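Local coordinates for Lmo2125 protein (Listeria monocytogenes serovar 1/2a, PDB 5TU0) that binds maltose and, as a lipoprotein of the bacterial solute-binding family, probably delivers it to a membrane transporter for uptake, at residues A128-T131 and F132-E136; W210-G213 and M214-N217. The protein carries 2 engineered substitutions. One frame throughout, in Å; residues are numbered along the deposited sequence. Where two conformers were deposited one is given.

How the interactions relate
Along the chain the two contacts come in series, each within a continuous run of residues, neither nested nor crossed. Interaction 1 follows strand 105-121 and turns the loop 128-131 into helix 132-138 with a capping box. Some seventy residues later, helix 193-208 ends and interaction 2 makes a short 3-10 turn that leads on to helix 217-229. Their centres lie 21 Å apart and their nearest atoms about 7 Å apart, so they do not touch. Helix 193-208 and a loop residue bridge them: Trp205 meets both Leu135 and Trp210, and Trp160 meets both Phe132 and Trp210.

Interaction 1: residues A128-T131 and F132-E136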
ATOM      1  N   ALA A 128     -22.171   1.687   6.038  1.00 33.54           N
ATOM      2  CA  ALA A 128     -20.918   0.995   6.237  1.00 32.37           C
ATOM      3  C   ALA A 128     -20.854   0.427   7.657  1.00 31.01           C
ATOM      4  O   ALA A 128     -21.210   1.124   8.606  1.00 31.57           O
ATOM      5  CB  ALA A 128     -19.749   1.948   6.013  1.00 32.90           C
ATOM      6  N   PRO A 129     -20.456  -0.846   7.816  1.00 29.96           N
ATOM      7  CA  PRO A 129     -20.273  -1.350   9.184  1.00 29.29           C
ATOM      8  C   PRO A 129     -19.182  -0.522   9.883  1.00 28.19           C
ATOM      9  O   PRO A 129     -18.178  -0.160   9.243  1.00 26.29           O
ATOM     10  CB  PRO A 129     -19.797  -2.788   8.974  1.00 29.16           C
ATOM     11  CG  PRO A 129     -20.313  -3.160   7.625  1.00 30.06           C
ATOM     12  CD  PRO A 129     -20.242  -1.905   6.812  1.00 30.23           C
ATOM     13  N   ALA A 130     -19.394  -0.212  11.160  1.00 27.35           N
ATOM     14  CA  ALA A 130     -18.469   0.628  11.915  1.00 27.27           C
ATOM     15  C   ALA A 130     -17.403  -0.120  12.724  1.00 26.04           C
ATOM     16  O   ALA A 130     -16.320   0.427  13.004  1.00 24.97           O
ATOM     17  CB  ALA A 130     -19.272   1.527  12.832  1.00 28.15           C
ATOM     18  N   THR A 131     -17.714  -1.341  13.127  1.00 24.56           N
ATOM     19  CA  THR A 131     -16.825  -2.135  13.946  1.00 24.26           C
ATOM     20  C   THR A 131     -16.763  -3.575  13.461  1.00 24.54           C
ATOM     21  O   THR A 131     -17.638  -4.032  12.710  1.00 26.03           O
ATOM     22  CB  THR A 131     -17.334  -2.182  15.414  1.00 24.37           C
ATOM     23  OG1 THR A 131     -18.594  -2.889  15.481  1.00 24.66           O
ATOM     24  CG2 THR A 131     -17.519  -0.808  15.977  1.00 24.99           C
ATOM     25  N   PHE A 132     -15.750  -4.306  13.924  1.00 23.89           N
ATOM     26  CA  PHE A 132     -15.709  -5.738  13.666  1.00 23.87           C
ATOM     27  C   PHE A 132     -16.869  -6.483  14.345  1.00 24.25           C
ATOM     28  O   PHE A 132     -17.257  -7.563  13.875  1.00 23.96           O
ATOM     29  CB  PHE A 132     -14.326  -6.353  13.944  1.00 23.59           C
ATOM     30  CG  PHE A 132     -13.422  -6.318  12.738  1.00 23.17           C
ATOM     31  CD1 PHE A 132     -12.786  -5.159  12.366  1.00 23.14           C
ATOM     32  CD2 PHE A 132     -13.252  -7.448  11.951  1.00 23.38           C
ATOM     33  CE1 PHE A 132     -11.982  -5.115  11.235  1.00 22.60           C
ATOM     34  CE2 PHE A 132     -12.440  -7.418  10.831  1.00 23.15           C
ATOM     35  CZ  PHE A 132     -11.806  -6.242  10.471  1.00 22.85           C
ATOM     36  N   LYS A 133     -17.408  -5.928  15.435  0.50 25.08           N
ATOM     37  CA  LYS A 133     -18.584  -6.526  16.091  0.50 26.67           C
ATOM     38  C   LYS A 133     -19.744  -6.506  15.084  0.50 26.47           C
ATOM     39  O   LYS A 133     -20.481  -7.479  14.963  0.50 27.04           O
ATOM     40  CB  LYS A 133     -18.983  -5.756  17.355  0.50 28.11           C
ATOM     41  CG  LYS A 133     -17.994  -5.799  18.515  0.50 29.14           C
ATOM     42  CD  LYS A 133     -18.228  -6.950  19.484  0.50 30.46           C
ATOM     43  CE  LYS A 133     -17.924  -8.300  18.895  0.50 30.56           C
ATOM     44  NZ  LYS A 133     -18.118  -9.386  19.897  0.50 31.23           N
ATOM     45  N   ASP A 134     -19.875  -5.394  14.358  1.00 26.18           N
ATOM     46  CA  ASP A 134     -20.912  -5.234  13.323  1.00 26.53           C
ATOM     47  C   ASP A 134     -20.691  -6.251  12.190  1.00 26.43           C
ATOM     48  O   ASP A 134     -21.648  -6.845  11.697  1.00 26.37           O
ATOM     49  CB  ASP A 134     -20.917  -3.835  12.710  1.00 26.49           C
ATOM     50  CG  ASP A 134     -21.216  -2.736  13.715  1.00 27.57           C
ATOM     51  OD1 ASP A 134     -21.801  -3.011  14.796  1.00 28.36           O
ATOM     52  OD2 ASP A 134     -20.858  -1.565  13.404  1.00 27.74           O
ATOM     53  N   LEU A 135     -19.440  -6.446  11.788  1.00 25.53           N
ATOM     54  CA  LEU A 135     -19.124  -7.460  10.785  1.00 25.68           C
ATOM     55  C   LEU A 135     -19.444  -8.871  11.280  1.00 26.21           C
ATOM     56  O   LEU A 135     -19.913  -9.700  10.500  1.00 26.85           O
ATOM     57  CB  LEU A 135     -17.654  -7.400  10.361  1.00 25.03           C
ATOM     58  CG  LEU A 135     -17.181  -6.137   9.653  1.00 24.95           C
ATOM     59  CD1 LEU A 135     -15.667  -6.183   9.463  1.00 24.35           C
ATOM     60  CD2 LEU A 135     -17.905  -5.933   8.322  1.00 24.75           C
ATOM     61  N   GLU A 136     -19.184  -9.159  12.559  1.00 26.87           N
ATOM     62  CA  GLU A 136     -19.489 -10.484  13.109  1.00 27.85           C
ATOM     63  C   GLU A 136     -21.006 -10.756  13.016  1.00 29.00           C
ATOM     64  O   GLU A 136     -21.431 -11.873  12.669  1.00 28.98           O
ATOM     65  CB  GLU A 136     -18.984 -10.619  14.557  1.00 28.41           C
ATOM     66  CG  GLU A 136     -17.455 -10.656  14.667  1.00 28.15           C
ATOM     67  CD  GLU A 136     -16.937 -10.607  16.091  1.00 28.69           C
ATOM     68  OE1 GLU A 136     -17.738 -10.765  17.035  1.00 28.77           O
ATOM     69  OE2 GLU A 136     -15.717 -10.379  16.274  1.00 27.29           O
TER
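The side chains of Thr131 and Asp134 cross obliquely at the first turn of helix 132-138 and exchange side-chain-to-backbone hydrogen bonds in both directions, which makes a capping box. Thr131 is the N-cap: its OG1 accepts from Asp134 N at 3.0 Å, with an N-H...O angle of 154°. That hydroxyl is placed between its own backbone N and carbonyl carbon (chi1 66°), a rotation that brings it over the start of the helix. The Asp134 carboxylate returns the grip with a single oxygen. OD2 takes Ala130 N at 3.0 Å on its anti lone pair, while Thr131 N, 3.2 Å from the same OD2, comes from well above the carboxylate plane. Two backbone N-H groups thus converge on one oxygen and fix the turn of the carboxylate, whose charge would probably be favoured further by the helix N terminus. The first regular helical bond runs from Leu135 N to Thr131 O at 3.2 Å.

Next to the box the contact turns apolar. Pro129 and Leu135 cross at about a right angle, and Leu135 CD2 reaches both CB and CG of the proline ring, each at 3.7 Å. The other branch of the leucine, CD1, sits 3.6 Å above the plane of the Phe132 ring, over its centre.

The box caps the helix just after the loop that leaves strand 105-121, where Pro129 still rests on Leu118. On the inner side, Phe132 packs against Tyr201 and Leu135 against Trp205, both on helix 193-208, and the backbones of Ala130 and Phe132 are hydrogen-bonded to that of Thr260.

Interaction 2: residues W210-G213 and M214-N217; sequences WPKG and MQDN
A short 3-10 turn in the loop between helices 193-208 and 217-229 carries this contact, where Trp210 meets Met214 and Lys212 meets Gln215. Met214 lays its methyl over the Trp210 indole: CE stands 3.9 Å from the centroid of the six-membered ring, only 7° off the normal, a CH-pi contact. Bends at chi2 (-66°) and chi3 (-71°) bring the methyl back over the ring, with SD farther off, oblique to the five-membered ring, in a Met-aromatic contact. Met214 CG touches Trp210 CB at 3.8 Å.

The 3-10 character shows in successive hydrogen bonds from N of residue i+3 to O of residue i: Met214 N to Pro211 O and Gln215 N to Lys212 O, both 3.0 Å, then a weak one from Asp216 N to Gly213 O. Across the turn, Lys212 NZ donates to Gln215 OE1 at 3.0 Å from above the amide plane. Gln215 NE2 donates to two waters; one water oxygen also lies 3.0 Å from Pro211 O, close enough to donate, while the other accepts from Lys212 NZ. Trp210 NE1 is hydrogen-bonded to Phe156 O, and the Trp210 indole meets Phe206 edge-to-face, while Met214 packs on Phe223 and Ile224 of helix 217-229.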
ATOM      1  N   TRP A 210     -16.132 -18.606   7.432  1.00 27.35           N
ATOM      2  CA  TRP A 210     -15.897 -18.603   6.005  1.00 27.02           C
ATOM      3  C   TRP A 210     -15.925 -19.916   5.212  1.00 27.54           C
ATOM      4  O   TRP A 210     -15.619 -20.991   5.741  1.00 26.90           O
ATOM      5  CB  TRP A 210     -14.565 -17.902   5.709  1.00 26.36           C
ATOM      6  CG  TRP A 210     -14.559 -16.456   5.954  1.00 25.74           C
ATOM      7  CD1 TRP A 210     -15.623 -15.587   5.861  1.00 26.01           C
ATOM      8  CD2 TRP A 210     -13.401 -15.643   6.183  1.00 24.80           C
ATOM      9  NE1 TRP A 210     -15.198 -14.296   6.096  1.00 25.40           N
ATOM     10  CE2 TRP A 210     -13.843 -14.306   6.295  1.00 24.44           C
ATOM     11  CE3 TRP A 210     -12.040 -15.923   6.354  1.00 24.71           C
ATOM     12  CZ2 TRP A 210     -12.968 -13.250   6.545  1.00 24.58           C
ATOM     13  CZ3 TRP A 210     -11.160 -14.851   6.609  1.00 24.14           C
ATOM     14  CH2 TRP A 210     -11.637 -13.544   6.704  1.00 23.58           C
ATOM     15  N   PRO A 211     -16.279 -19.810   3.918  1.00 28.45           N
ATOM     16  CA  PRO A 211     -16.175 -20.929   3.002  1.00 30.02           C
ATOM     17  C   PRO A 211     -14.718 -21.401   2.950  1.00 29.79           C
ATOM     18  O   PRO A 211     -13.782 -20.575   3.121  1.00 27.56           O
ATOM     19  CB  PRO A 211     -16.573 -20.326   1.650  1.00 30.80           C
ATOM     20  CG  PRO A 211     -17.412 -19.164   1.969  1.00 30.14           C
ATOM     21  CD  PRO A 211     -16.907 -18.640   3.281  1.00 29.32           C
ATOM     22  N   LYS A 212     -14.541 -22.699   2.724  1.00 30.84           N
ATOM     23  CA  LYS A 212     -13.223 -23.336   2.658  1.00 31.57           C
ATOM     24  C   LYS A 212     -12.288 -22.660   1.686  1.00 31.12           C
ATOM     25  O   LYS A 212     -11.088 -22.546   1.949  1.00 31.50           O
ATOM     26  CB  LYS A 212     -13.358 -24.813   2.276  1.00 34.00           C
ATOM     27  CG  LYS A 212     -12.083 -25.624   2.413  1.00 34.84           C
ATOM     28  CD  LYS A 212     -11.583 -25.567   3.841  1.00 35.03           C
ATOM     29  CE  LYS A 212     -10.525 -26.603   4.116  1.00 35.60           C
ATOM     30  NZ  LYS A 212     -10.077 -26.509   5.530  1.00 35.84           N
ATOM     31  N   GLY A 213     -12.835 -22.184   0.577  1.00 30.88           N
ATOM     32  CA  GLY A 213     -12.035 -21.477  -0.425  1.00 30.50           C
ATOM     33  C   GLY A 213     -11.232 -20.291   0.095  1.00 28.76           C
ATOM     34  O   GLY A 213     -10.242 -19.913  -0.516  1.00 27.86           O
ATOM     35  N   MET A 214     -11.640 -19.701   1.224  1.00 27.90           N
ATOM     36  CA  MET A 214     -10.902 -18.551   1.775  1.00 27.00           C
ATOM     37  C   MET A 214      -9.483 -18.913   2.283  1.00 26.72           C
ATOM     38  O   MET A 214      -8.617 -18.021   2.435  1.00 26.48           O
ATOM     39  CB  MET A 214     -11.717 -17.856   2.885  1.00 26.36           C
ATOM     40  CG  MET A 214     -12.939 -17.122   2.374  1.00 26.48           C
ATOM     41  SD  MET A 214     -12.533 -15.710   1.329  1.00 27.26           S
ATOM     42  CE  MET A 214     -11.867 -14.611   2.565  1.00 26.89           C
ATOM     43  N   GLN A 215      -9.247 -20.201   2.522  1.00 27.13           N
ATOM     44  CA  GLN A 215      -7.947 -20.692   3.000  1.00 27.63           C
ATOM     45  C   GLN A 215      -6.920 -20.974   1.900  1.00 28.50           C
ATOM     46  O   GLN A 215      -5.741 -21.157   2.212  1.00 29.44           O
ATOM     47  CB  GLN A 215      -8.145 -21.958   3.828  1.00 27.52           C
ATOM     48  CG  GLN A 215      -8.991 -21.713   5.066  1.00 27.40           C
ATOM     49  CD  GLN A 215      -9.333 -22.982   5.810  1.00 27.94           C
ATOM     50  OE1 GLN A 215      -8.551 -23.930   5.842  1.00 28.36           O
ATOM     51  NE2 GLN A 215     -10.515 -23.005   6.427  1.00 28.38           N
ATOM     52  N   ASP A 216      -7.358 -21.030   0.636  1.00 29.36           N
ATOM     53  CA  ASP A 216      -6.477 -21.308  -0.510  1.00 29.87           C
ATOM     54  C   ASP A 216      -5.945 -19.980  -1.019  1.00 29.00           C
ATOM     55  O   ASP A 216      -6.580 -19.311  -1.832  1.00 29.10           O
ATOM     56  CB  ASP A 216      -7.248 -22.067  -1.602  1.00 32.87           C
ATOM     57  CG  ASP A 216      -6.354 -22.590  -2.726  1.00 34.63           C
ATOM     58  OD1 ASP A 216      -5.131 -22.670  -2.568  1.00 35.26           O
ATOM     59  OD2 ASP A 216      -6.908 -22.955  -3.778  1.00 38.45           O
ATOM     60  N   ASN A 217      -4.766 -19.602  -0.544  1.00 28.82           N
ATOM     61  CA  ASN A 217      -4.202 -18.305  -0.907  1.00 29.29           C
ATOM     62  C   ASN A 217      -4.097 -18.086  -2.413  1.00 31.18           C
ATOM     63  O   ASN A 217      -4.336 -16.987  -2.890  1.00 32.04           O
ATOM     64  CB  ASN A 217      -2.830 -18.100  -0.291  1.00 28.64           C
ATOM     65  CG  ASN A 217      -2.301 -16.699  -0.534  1.00 28.75           C
ATOM     66  OD1 ASN A 217      -1.380 -16.507  -1.330  1.00 32.02           O
ATOM     67  ND2 ASN A 217      -2.918 -15.715   0.088  1.00 26.10           N
TER
HETATM   68  O   HOH W   1     -12.200 -20.463   5.611  1.00 24.33           O
HETATM   69  O   HOH W   2     -11.871 -25.378   7.862  1.00 37.65           O